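Local coordinates for uncharacterized protein (Pseudomonas syringae pv. tomato, PDB 3K4I) that is of unknown function but belongs to the RraA-like family, forming a three-subunit assembly of mixed alpha/beta subunits, at residues C[89-101]-C[135-149]. Sequence-based numbering, arbitrary orientation.
Sequences SSNSGRHDCTVWG and LFSRGRFMQSAKNRT
T98 fastens the two loops together at Q143: its backbone N meets Q143 O almost head-on at 2.9 Å, while its OG1 reaches the same oxygen from above the carbonyl plane at 2.8 Å. With chi1 at 57°, OG1 sits between the T98 backbone N and carbonyl carbon, close enough to the N for both to grip one acceptor. A water extends this link, donating to T98 O and accepting from A145 N.

R94 makes a second double grip. NH1 and NH2 both hold R148 O, from one face of its carbonyl, with NH1 to O at 2.9 Å. The NE and NH2 edge pairs side-on with D96 in a salt bridge, NE to OD1 and NH2 to OD2, NH2 thus serving both partners; the two grips together fix the rotation of the group, and C97 SG lies over one face. Nearby, T149 OG1 is hydrogen-bonded to N91 OD1 at 2.7 Å, with Q63 O as another partner. At the far end H95 NE2 bonds to R138 O at 3.2 Å, approaching well above the carbonyl plane, while the R138 guanidinium turns to D119 and D161.

Carbon contacts add to these bonds. The F141 ring turns its edge to D96 O, which lies near the ring plane 3.6 Å from CE1, and its CB meets T98 CG2. C97 CB rests on R148 CD, whose guanidinium continues to D38 and D33 of the second subunit. The V99 and T149 side chains cross at about a right angle, CG1 to CG2 4.0 Å.

These loops follow strands 85-90 and 135-137, which flank strand 115-119 and run parallel to it, and fold together beside the second subunit in a chain of the RraA-like alpha/beta fold.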
ATOM      1  N   SER C  89     -13.156   7.957  12.290  1.00  6.89           N
ATOM      2  CA  SER C  89     -13.682   6.794  12.986  1.00  7.38           C
ATOM      3  C   SER C  89     -12.570   6.074  13.676  1.00  6.14           C
ATOM      4  O   SER C  89     -11.535   5.779  13.053  1.00  6.37           O
ATOM      5  CB  SER C  89     -14.367   5.833  12.010  1.00  9.75           C
ATOM      6  OG  SER C  89     -15.596   6.377  11.571  1.00 18.48           O
ATOM      7  N   SER C  90     -12.782   5.783  14.941  1.00  5.63           N
ATOM      8  CA  SER C  90     -11.736   5.097  15.731  1.00  5.81           C
ATOM      9  C   SER C  90     -12.234   3.763  16.256  1.00  5.11           C
ATOM     10  O   SER C  90     -13.213   3.697  16.992  1.00  4.54           O
ATOM     11  CB  SER C  90     -11.178   6.027  16.822  1.00  6.47           C
ATOM     12  OG  SER C  90     -10.065   5.417  17.478  1.00 13.55           O
ATOM     13  N   ASN C  91     -11.520   2.706  15.865  1.00  5.79           N
ATOM     14  CA  ASN C  91     -11.889   1.338  16.210  1.00  7.44           C
ATOM     15  C   ASN C  91     -10.662   0.595  16.755  1.00  7.62           C
ATOM     16  O   ASN C  91     -10.398  -0.590  16.406  1.00  7.21           O
ATOM     17  CB  ASN C  91     -12.492   0.634  14.987  1.00  8.77           C
ATOM     18  CG  ASN C  91     -13.051  -0.746  15.313  1.00  8.60           C
ATOM     19  OD1 ASN C  91     -13.559  -0.981  16.424  1.00  9.64           O
ATOM     20  ND2 ASN C  91     -12.935  -1.674  14.360  1.00  9.62           N
ATOM     21  N   SER C  92      -9.899   1.307  17.593  1.00  7.86           N
ATOM     22  CA  SER C  92      -8.743   0.729  18.290  1.00  9.24           C
ATOM     23  C   SER C  92      -7.693   0.144  17.340  1.00  9.22           C
ATOM     24  O   SER C  92      -7.013  -0.867  17.669  1.00 10.52           O
ATOM     25  CB  SER C  92      -9.225  -0.349  19.255  1.00  9.85           C
ATOM     26  OG  SER C  92     -10.107   0.188  20.212  1.00 18.83           O
ATOM     27  N   GLY C  93      -7.602   0.712  16.141  1.00  8.60           N
ATOM     28  CA  GLY C  93      -6.654   0.242  15.136  1.00  8.48           C
ATOM     29  C   GLY C  93      -6.858  -1.183  14.685  1.00  8.96           C
ATOM     30  O   GLY C  93      -5.933  -1.793  14.164  1.00 10.17           O
ATOM     31  N   ARG C  94      -8.056  -1.721  14.899  1.00  8.46           N
ATOM     32  CA  ARG C  94      -8.350  -3.122  14.582  1.00  9.05           C
ATOM     33  C   ARG C  94      -8.312  -3.446  13.090  1.00  9.96           C
ATOM     34  O   ARG C  94      -8.759  -2.656  12.243  1.00  8.96           O
ATOM     35  CB  ARG C  94      -9.669  -3.594  15.206  1.00  8.33           C
ATOM     36  CG  ARG C  94      -9.611  -3.667  16.749  1.00 12.49           C
ATOM     37  CD  ARG C  94     -10.952  -3.996  17.394  1.00  8.28           C
ATOM     38  NE  ARG C  94     -11.483  -5.281  16.965  1.00 12.74           N
ATOM     39  CZ  ARG C  94     -12.664  -5.766  17.343  1.00  9.99           C
ATOM     40  NH1 ARG C  94     -13.448  -5.079  18.175  1.00 13.07           N
ATOM     41  NH2 ARG C  94     -13.057  -6.957  16.906  1.00 13.32           N
ATOM     42  N   HIS C  95      -7.724  -4.594  12.781  1.00 10.96           N
ATOM     43  CA  HIS C  95      -7.611  -5.084  11.409  1.00 12.49           C
ATOM     44  C   HIS C  95      -8.580  -6.236  11.130  1.00 12.22           C
ATOM     45  O   HIS C  95      -8.679  -6.700   9.985  1.00 11.63           O
ATOM     46  CB  HIS C  95      -6.162  -5.523  11.088  1.00 14.81           C
ATOM     47  CG  HIS C  95      -5.246  -4.385  10.732  1.00 15.99           C
ATOM     48  ND1 HIS C  95      -4.686  -3.552  11.678  1.00 16.67           N
ATOM     49  CD2 HIS C  95      -4.792  -3.949   9.534  1.00 15.25           C
ATOM     50  CE1 HIS C  95      -3.915  -2.658  11.077  1.00 16.00           C
ATOM     51  NE2 HIS C  95      -3.968  -2.876   9.774  1.00 17.33           N
ATOM     52  N   ASP C  96      -9.300  -6.698  12.160  1.00 12.63           N
ATOM     53  CA  ASP C  96     -10.131  -7.908  12.025  1.00 13.40           C
ATOM     54  C   ASP C  96     -11.611  -7.642  11.687  1.00 11.83           C
ATOM     55  O   ASP C  96     -12.390  -8.570  11.461  1.00 11.81           O
ATOM     56  CB  ASP C  96     -10.014  -8.787  13.279  1.00 16.14           C
ATOM     57  CG  ASP C  96     -10.601  -8.125  14.518  1.00 23.49           C
ATOM     58  OD1 ASP C  96     -10.539  -6.882  14.649  1.00 16.70           O
ATOM     59  OD2 ASP C  96     -11.117  -8.860  15.372  1.00 17.97           O
ATOM     60  N   CYS C  97     -11.986  -6.368  11.640  1.00  9.40           N
ATOM     61  CA  CYS C  97     -13.328  -5.992  11.201  1.00  8.72           C
ATOM     62  C   CYS C  97     -13.255  -4.593  10.610  1.00  8.12           C
ATOM     63  O   CYS C  97     -12.314  -3.831  10.872  1.00  9.48           O
ATOM     64  CB  CYS C  97     -14.335  -6.043  12.351  1.00  8.40           C
ATOM     65  SG  CYS C  97     -13.871  -5.084  13.824  1.00 12.93           S
ATOM     66  N   THR C  98     -14.246  -4.272   9.796  1.00  6.45           N
ATOM     67  CA  THR C  98     -14.269  -2.994   9.060  1.00  6.39           C
ATOM     68  C   THR C  98     -15.394  -2.088   9.547  1.00  6.10           C
ATOM     69  O   THR C  98     -16.432  -2.562  10.034  1.00  7.49           O
ATOM     70  CB  THR C  98     -14.425  -3.245   7.564  1.00  6.03           C
ATOM     71  OG1 THR C  98     -15.611  -4.012   7.339  1.00  6.30           O
ATOM     72  CG2 THR C  98     -13.220  -4.022   7.032  1.00  7.21           C
ATOM     73  N   VAL C  99     -15.182  -0.782   9.433  1.00  4.59           N
ATOM     74  CA  VAL C  99     -16.154   0.195   9.902  1.00  4.56           C
ATOM     75  C   VAL C  99     -16.482   1.196   8.787  1.00  6.50           C
ATOM     76  O   VAL C  99     -16.872   2.335   9.064  1.00  7.92           O
ATOM     77  CB  VAL C  99     -15.724   0.928  11.213  1.00  4.52           C
ATOM     78  CG1 VAL C  99     -15.711  -0.036  12.424  1.00  3.92           C
ATOM     79  CG2 VAL C  99     -14.398   1.624  11.063  1.00  4.40           C
ATOM     80  N   TRP C 100     -16.346   0.751   7.540  1.00  5.40           N
ATOM     81  CA  TRP C 100     -16.771   1.571   6.363  1.00  6.39           C
ATOM     82  C   TRP C 100     -16.914   0.625   5.175  1.00  7.63           C
ATOM     83  O   TRP C 100     -16.101  -0.292   5.011  1.00  7.49           O
ATOM     84  CB  TRP C 100     -15.736   2.622   6.026  1.00  6.13           C
ATOM     85  CG  TRP C 100     -16.248   3.644   5.030  1.00  3.96           C
ATOM     86  CD1 TRP C 100     -16.060   3.643   3.681  1.00  5.15           C
ATOM     87  CD2 TRP C 100     -17.052   4.782   5.336  1.00  5.03           C
ATOM     88  NE1 TRP C 100     -16.700   4.749   3.107  1.00  5.17           N
ATOM     89  CE2 TRP C 100     -17.312   5.456   4.106  1.00  4.95           C
ATOM     90  CE3 TRP C 100     -17.561   5.315   6.539  1.00  4.43           C
ATOM     91  CZ2 TRP C 100     -18.096   6.624   4.035  1.00  5.27           C
ATOM     92  CZ3 TRP C 100     -18.357   6.460   6.481  1.00  6.44           C
ATOM     93  CH2 TRP C 100     -18.598   7.123   5.220  1.00  3.88           C
ATOM     94  N   GLY C 101     -17.941   0.822   4.356  1.00  6.67           N
ATOM     95  CA  GLY C 101     -18.105  -0.015   3.167  1.00  6.98           C
ATOM     96  C   GLY C 101     -18.963   0.697   2.136  1.00  8.43           C
ATOM     97  O   GLY C 101     -19.071   1.924   2.186  1.00  8.00           O
ATOM     98  N   LEU C 135     -10.885   8.004   1.012  1.00  4.81           N
ATOM     99  CA  LEU C 135     -10.813   7.087   2.161  1.00  6.09           C
ATOM    100  C   LEU C 135      -9.399   6.916   2.627  1.00  6.04           C
ATOM    101  O   LEU C 135      -8.498   6.600   1.830  1.00  7.44           O
ATOM    102  CB  LEU C 135     -11.340   5.696   1.748  1.00  8.02           C
ATOM    103  CG  LEU C 135     -11.193   4.577   2.801  1.00  7.87           C
ATOM    104  CD1 LEU C 135     -12.120   4.955   3.903  1.00 10.13           C
ATOM    105  CD2 LEU C 135     -11.604   3.239   2.227  1.00  9.96           C
ATOM    106  N   PHE C 136      -9.215   7.061   3.937  1.00  6.00           N
ATOM    107  CA  PHE C 136      -7.921   6.892   4.553  1.00  5.96           C
ATOM    108  C   PHE C 136      -8.074   5.909   5.689  1.00  5.07           C
ATOM    109  O   PHE C 136      -8.998   6.046   6.500  1.00  5.82           O
ATOM    110  CB  PHE C 136      -7.470   8.264   5.031  1.00  6.46           C
ATOM    111  CG  PHE C 136      -7.426   9.263   3.933  1.00  4.75           C
ATOM    112  CD1 PHE C 136      -6.235   9.509   3.245  1.00  5.89           C
ATOM    113  CD2 PHE C 136      -8.585   9.917   3.527  1.00  6.33           C
ATOM    114  CE1 PHE C 136      -6.197  10.426   2.198  1.00  7.09           C
ATOM    115  CE2 PHE C 136      -8.561  10.822   2.435  1.00  7.00           C
ATOM    116  CZ  PHE C 136      -7.360  11.067   1.776  1.00  5.72           C
ATOM    117  N   SER C 137      -7.203   4.905   5.755  1.00  5.91           N
ATOM    118  CA  SER C 137      -7.350   3.881   6.772  1.00  5.24           C
ATOM    119  C   SER C 137      -6.047   3.139   6.965  1.00  5.69           C
ATOM    120  O   SER C 137      -5.108   3.319   6.202  1.00  6.85           O
ATOM    121  CB  SER C 137      -8.414   2.860   6.332  1.00  5.67           C
ATOM    122  OG  SER C 137      -7.948   2.113   5.218  1.00  5.35           O
ATOM    123  N   ARG C 138      -6.019   2.270   7.969  1.00  5.70           N
ATOM    124  CA  ARG C 138      -4.859   1.415   8.203  1.00  6.71           C
ATOM    125  C   ARG C 138      -4.820   0.204   7.281  1.00  7.42           C
ATOM    126  O   ARG C 138      -3.952  -0.677   7.409  1.00  9.66           O
ATOM    127  CB  ARG C 138      -4.836   0.943   9.649  1.00  6.17           C
ATOM    128  CG  ARG C 138      -4.680   2.098  10.639  1.00  6.69           C
ATOM    129  CD  ARG C 138      -4.348   1.613  12.057  1.00  5.99           C
ATOM    130  NE  ARG C 138      -4.473   2.760  12.965  1.00  7.61           N
ATOM    131  CZ  ARG C 138      -3.626   3.791  13.028  1.00  5.77           C
ATOM    132  NH1 ARG C 138      -2.549   3.827  12.272  1.00  8.22           N
ATOM    133  NH2 ARG C 138      -3.873   4.806  13.876  1.00  9.06           N
ATOM    134  N   GLY C 139      -5.776   0.111   6.378  1.00  6.53           N
ATOM    135  CA  GLY C 139      -5.787  -1.048   5.482  1.00  6.16           C
ATOM    136  C   GLY C 139      -7.154  -1.451   5.011  1.00  5.50           C
ATOM    137  O   GLY C 139      -8.147  -0.718   5.213  1.00  5.18           O
ATOM    138  N   ARG C 140      -7.182  -2.625   4.404  1.00  5.26           N
ATOM    139  CA  ARG C 140      -8.333  -3.151   3.684  1.00  5.85           C
ATOM    140  C   ARG C 140      -8.660  -4.543   4.175  1.00  6.47           C
ATOM    141  O   ARG C 140      -7.756  -5.376   4.314  1.00  7.78           O
ATOM    142  CB  ARG C 140      -8.033  -3.207   2.191  1.00  6.38           C
ATOM    143  CG  ARG C 140      -7.584  -1.862   1.574  1.00  5.29           C
ATOM    144  CD  ARG C 140      -6.878  -2.059   0.257  1.00  5.50           C
ATOM    145  NE  ARG C 140      -6.711  -0.781  -0.465  1.00  7.06           N
ATOM    146  CZ  ARG C 140      -6.474  -0.700  -1.774  1.00  5.01           C
ATOM    147  NH1 ARG C 140      -6.333  -1.808  -2.508  1.00  6.55           N
ATOM    148  NH2 ARG C 140      -6.359   0.481  -2.356  1.00  6.83           N
ATOM    149  N   PHE C 141      -9.948  -4.774   4.442  1.00  6.75           N
ATOM    150  CA  PHE C 141     -10.449  -6.105   4.828  1.00  6.21           C
ATOM    151  C   PHE C 141     -11.909  -6.231   4.395  1.00  6.10           C
ATOM    152  O   PHE C 141     -12.432  -5.321   3.782  1.00  5.31           O
ATOM    153  CB  PHE C 141     -10.262  -6.329   6.332  1.00  7.15           C
ATOM    154  CG  PHE C 141     -10.229  -7.783   6.742  1.00  5.98           C
ATOM    155  CD1 PHE C 141     -10.863  -8.199   7.910  1.00  8.06           C
ATOM    156  CD2 PHE C 141      -9.565  -8.737   5.962  1.00  8.74           C
ATOM    157  CE1 PHE C 141     -10.833  -9.543   8.317  1.00  6.94           C
ATOM    158  CE2 PHE C 141      -9.526 -10.100   6.364  1.00  6.42           C
ATOM    159  CZ  PHE C 141     -10.166 -10.494   7.539  1.00  9.35           C
HETATM  160  N   MSE C 142     -12.577  -7.338   4.700  1.00  5.85           N
HETATM  161  CA  MSE C 142     -13.963  -7.523   4.245  1.00  7.94           C
HETATM  162  C   MSE C 142     -14.962  -7.884   5.342  1.00  8.09           C
HETATM  163  O   MSE C 142     -16.181  -7.799   5.137  1.00  7.38           O
HETATM  164  CB  MSE C 142     -14.023  -8.554   3.101  1.00 10.58           C
HETATM  165  CG  MSE C 142     -14.075  -9.995   3.533  1.00 11.29           C
HETATM  166 SE   MSE C 142     -12.474 -10.667   4.441  1.00 13.52          SE
HETATM  167  CE  MSE C 142     -11.187 -10.373   2.968  1.00 10.65           C
ATOM    168  N   GLN C 143     -14.458  -8.297   6.504  1.00  7.87           N
ATOM    169  CA  GLN C 143     -15.335  -8.778   7.576  1.00  7.93           C
ATOM    170  C   GLN C 143     -16.052  -7.602   8.235  1.00  6.93           C
ATOM    171  O   GLN C 143     -15.444  -6.568   8.536  1.00  7.95           O
ATOM    172  CB  GLN C 143     -14.570  -9.626   8.605  1.00  9.12           C
ATOM    173  CG  GLN C 143     -14.062 -10.951   8.038  1.00  7.80           C
ATOM    174  CD  GLN C 143     -13.358 -11.833   9.070  1.00 11.12           C
ATOM    175  OE1 GLN C 143     -13.026 -12.972   8.776  1.00  9.04           O
ATOM    176  NE2 GLN C 143     -13.130 -11.308  10.268  1.00  7.67           N
ATOM    177  N   SER C 144     -17.351  -7.783   8.408  1.00  6.90           N
ATOM    178  CA  SER C 144     -18.285  -6.779   8.907  1.00  7.69           C
ATOM    179  C   SER C 144     -18.008  -6.437  10.361  1.00  7.48           C
ATOM    180  O   SER C 144     -17.499  -7.279  11.102  1.00  5.93           O
ATOM    181  CB  SER C 144     -19.696  -7.348   8.787  1.00  7.28           C
ATOM    182  OG  SER C 144     -20.658  -6.542   9.435  1.00 15.80           O
ATOM    183  N   ALA C 145     -18.389  -5.223  10.769  1.00  7.19           N
ATOM    184  CA  ALA C 145     -18.399  -4.845  12.188  1.00  8.03           C
ATOM    185  C   ALA C 145     -19.405  -5.659  13.006  1.00  8.48           C
ATOM    186  O   ALA C 145     -19.248  -5.796  14.223  1.00  8.23           O
ATOM    187  CB  ALA C 145     -18.722  -3.355  12.339  1.00  7.81           C
ATOM    188  N   LYS C 146     -20.428  -6.201  12.340  1.00  9.87           N
ATOM    189  CA  LYS C 146     -21.531  -6.853  13.042  1.00 12.16           C
ATOM    190  C   LYS C 146     -21.013  -8.018  13.893  1.00 12.04           C
ATOM    191  O   LYS C 146     -20.275  -8.891  13.415  1.00 12.50           O
ATOM    192  CB  LYS C 146     -22.639  -7.284  12.073  1.00 14.76           C
ATOM    193  CG  LYS C 146     -23.835  -7.961  12.765  1.00 25.90           C
ATOM    194  CD  LYS C 146     -25.173  -7.491  12.203  1.00 19.49           C
ATOM    195  CE  LYS C 146     -25.496  -6.061  12.652  1.00 26.75           C
ATOM    196  NZ  LYS C 146     -26.969  -5.770  12.637  1.00 22.02           N
ATOM    197  N   ASN C 147     -21.355  -7.970  15.176  1.00 11.23           N
ATOM    198  CA  ASN C 147     -20.856  -8.929  16.182  1.00 12.23           C
ATOM    199  C   ASN C 147     -19.344  -8.886  16.423  1.00 11.26           C
ATOM    200  O   ASN C 147     -18.806  -9.783  17.078  1.00 13.26           O
ATOM    201  CB  ASN C 147     -21.292 -10.380  15.864  1.00 14.49           C
ATOM    202  CG  ASN C 147     -22.779 -10.623  16.097  1.00 25.04           C
ATOM    203  OD1 ASN C 147     -23.378 -11.499  15.465  1.00 17.57           O
ATOM    204  ND2 ASN C 147     -23.378  -9.860  17.001  1.00 16.42           N
ATOM    205  N   ARG C 148     -18.658  -7.857  15.919  1.00  8.78           N
ATOM    206  CA  ARG C 148     -17.214  -7.727  16.119  1.00  9.16           C
ATOM    207  C   ARG C 148     -16.840  -6.464  16.879  1.00  9.01           C
ATOM    208  O   ARG C 148     -15.969  -6.462  17.751  1.00  9.12           O
ATOM    209  CB  ARG C 148     -16.456  -7.809  14.789  1.00  9.38           C
ATOM    210  CG  ARG C 148     -16.574  -9.184  14.114  1.00  8.86           C
ATOM    211  CD  ARG C 148     -15.613  -9.346  12.925  1.00 11.28           C
ATOM    212  NE  ARG C 148     -15.624 -10.719  12.410  1.00  7.97           N
ATOM    213  CZ  ARG C 148     -16.492 -11.164  11.504  1.00 12.81           C
ATOM    214  NH1 ARG C 148     -17.403 -10.348  10.996  1.00  6.98           N
ATOM    215  NH2 ARG C 148     -16.444 -12.423  11.103  1.00  7.63           N
ATOM    216  N   THR C 149     -17.512  -5.378  16.536  1.00  7.78           N
ATOM    217  CA  THR C 149     -17.309  -4.098  17.205  1.00  8.23           C
ATOM    218  C   THR C 149     -18.653  -3.385  17.172  1.00  7.88           C
ATOM    219  O   THR C 149     -19.518  -3.788  16.402  1.00  8.52           O
ATOM    220  CB  THR C 149     -16.191  -3.253  16.532  1.00  8.61           C
ATOM    221  OG1 THR C 149     -15.837  -2.169  17.401  1.00  9.77           O
ATOM    222  CG2 THR C 149     -16.619  -2.722  15.175  1.00  8.79           C
TER
HETATM  223  O   HOH W   1     -19.195  -3.418   8.644  1.00 27.65           O